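Local coordinates for apolipophorin-3b (PDB 1AEP), which helps load diacylglycerol into the hemolymph lipoprotein lipophorin by covering its expanding hydrophobic surface, and so supports lipid transport during insect flight, at residues N46-K51 and K142-N147. Sequence-based numbering, arbitrary orientation.
Sequences NAFKTK and KEAAAN
Two antiparallel helices of the five-helix apolipophorin bundle, 36-63 and 131-154, meet where Phe48 and Lys51 of one close on Ala144 and Ala145 of the other. Over these short segments the axes approach to 9.5 Å and run almost exactly antiparallel (174°). No hydrogen bond crosses; the contact is van der Waals packing, mostly between apolar side chains. Chi1 of -168° sets CG of Phe48 opposite the backbone N and beside the carbonyl carbon, which carries the ring over to the alanines although the bond to CB does not aim at them. CB of Ala144 lies oblique to the ring, 3.9 Å from CD1 of Phe48. The backbone N of Ala145 lies at the ring edge, near its plane, 3.8 Å from CE1 of Phe48. CB of Ala145 is farther from CE1 of Phe48, at 4.2 Å. The small methyl side chains let the ring come up against the backbone of helix 131-154, and the CA atoms of Phe48 and Ala144 stand 5.7 Å apart. In this up-and-down bundle of amphipathic helices, with no strands, Phe48, Ala144 and Ala145 are buried, with Ile85 of a loop against Phe48 and Thr17 of helix 7-25 against Ala145; Lys51 is exposed. With an alanine here in place of the Phe48 ring, a gap is likely to open beside Ala144 and Ala145, and both methyls would lose their aromatic neighbour. At the margin, CB of Lys51 packs 3.9 Å from CB of Ala144, so this methyl touches both Phe48 and Lys51; beyond CB the lysine bends at chi2 (-74°) and its amine end leads away from helix 131-154. Within helix 36-63, OG1 of exposed Thr50 donates a hydrogen bond to the carbonyl O of Asn46 at 3.0 Å; the same oxygen also accepts from the backbone N of Thr50.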
# COMPACT_ATOMS: atom_id res chain seq x y z
N ASN A 46 -9.74 1.16 6.19
CA ASN A 46 -9.64 -0.07 6.89
C ASN A 46 -9.49 -1.25 5.98
O ASN A 46 -8.80 -2.21 6.28
CB ASN A 46 -10.73 -0.25 7.92
CG ASN A 46 -10.40 0.35 9.27
OD1 ASN A 46 -9.25 0.25 9.78
ND2 ASN A 46 -11.41 0.96 9.89
N ALA A 47 -10.15 -1.17 4.83
CA ALA A 47 -10.06 -2.26 3.88
C ALA A 47 -8.63 -2.41 3.35
O ALA A 47 -8.10 -3.51 3.21
CB ALA A 47 -11.02 -1.93 2.78
N PHE A 48 -8.01 -1.27 3.08
CA PHE A 48 -6.67 -1.20 2.59
C PHE A 48 -5.71 -1.73 3.59
O PHE A 48 -4.89 -2.64 3.34
CB PHE A 48 -6.41 0.31 2.47
CG PHE A 48 -5.18 0.61 1.69
CD1 PHE A 48 -5.11 0.35 0.33
CD2 PHE A 48 -4.05 1.10 2.34
CE1 PHE A 48 -3.94 0.59 -0.40
CE2 PHE A 48 -2.87 1.32 1.63
CZ PHE A 48 -2.81 1.05 0.26
N LYS A 49 -5.81 -1.11 4.75
CA LYS A 49 -4.93 -1.47 5.84
C LYS A 49 -4.91 -2.97 5.96
O LYS A 49 -3.88 -3.61 6.17
CB LYS A 49 -5.63 -0.81 7.01
CG LYS A 49 -5.00 -0.85 8.39
CD LYS A 49 -5.31 0.41 9.19
CE LYS A 49 -6.31 0.24 10.36
NZ LYS A 49 -6.13 1.25 11.42
N THR A 50 -6.10 -3.54 5.85
CA THR A 50 -6.31 -4.98 6.01
C THR A 50 -5.51 -5.79 5.03
O THR A 50 -4.93 -6.82 5.35
CB THR A 50 -7.81 -5.37 6.02
OG1 THR A 50 -8.44 -5.05 7.24
CG2 THR A 50 -8.13 -6.78 5.58
N LYS A 51 -5.57 -5.34 3.79
CA LYS A 51 -4.87 -5.98 2.71
C LYS A 51 -3.35 -5.85 2.84
O LYS A 51 -2.64 -6.84 2.72
CB LYS A 51 -5.37 -5.45 1.40
CG LYS A 51 -6.72 -6.02 1.04
CD LYS A 51 -6.62 -7.46 0.61
CE LYS A 51 -7.97 -8.10 0.31
NZ LYS A 51 -7.96 -9.58 0.29
N LYS A 142 -1.36 -3.31 -5.42
CA LYS A 142 -1.94 -2.61 -6.55
C LYS A 142 -3.47 -2.74 -6.52
O LYS A 142 -4.18 -1.74 -6.66
CB LYS A 142 -1.40 -3.28 -7.77
CG LYS A 142 -1.43 -2.38 -8.95
CD LYS A 142 -2.16 -3.01 -10.10
CE LYS A 142 -1.26 -3.32 -11.28
NZ LYS A 142 -1.91 -2.95 -12.53
N GLU A 143 -3.95 -3.98 -6.30
CA GLU A 143 -5.38 -4.30 -6.20
C GLU A 143 -6.08 -3.56 -5.07
O GLU A 143 -7.17 -3.00 -5.24
CB GLU A 143 -5.73 -5.81 -6.17
CG GLU A 143 -7.22 -6.18 -6.56
CD GLU A 143 -7.71 -5.76 -7.93
OE1 GLU A 143 -6.71 -5.67 -8.83
OE2 GLU A 143 -8.91 -5.49 -8.15
N ALA A 144 -5.44 -3.57 -3.91
CA ALA A 144 -5.99 -2.88 -2.77
C ALA A 144 -6.24 -1.43 -3.14
O ALA A 144 -7.32 -0.90 -2.93
CB ALA A 144 -5.02 -3.00 -1.61
N ALA A 145 -5.22 -0.80 -3.73
CA ALA A 145 -5.31 0.58 -4.17
C ALA A 145 -6.30 0.79 -5.33
O ALA A 145 -6.93 1.84 -5.42
CB ALA A 145 -3.91 1.10 -4.56
N ALA A 146 -6.44 -0.17 -6.26
CA ALA A 146 -7.42 0.02 -7.32
C ALA A 146 -8.82 -0.08 -6.74
O ALA A 146 -9.72 0.68 -7.08
CB ALA A 146 -7.27 -1.06 -8.36
N ASN A 147 -9.00 -1.03 -5.83
CA ASN A 147 -10.26 -1.25 -5.18
C ASN A 147 -10.73 -0.02 -4.48
O ASN A 147 -11.88 0.39 -4.61
CB ASN A 147 -10.11 -2.32 -4.16
CG ASN A 147 -10.43 -3.65 -4.78
OD1 ASN A 147 -10.35 -4.68 -4.11
ND2 ASN A 147 -10.76 -3.63 -6.08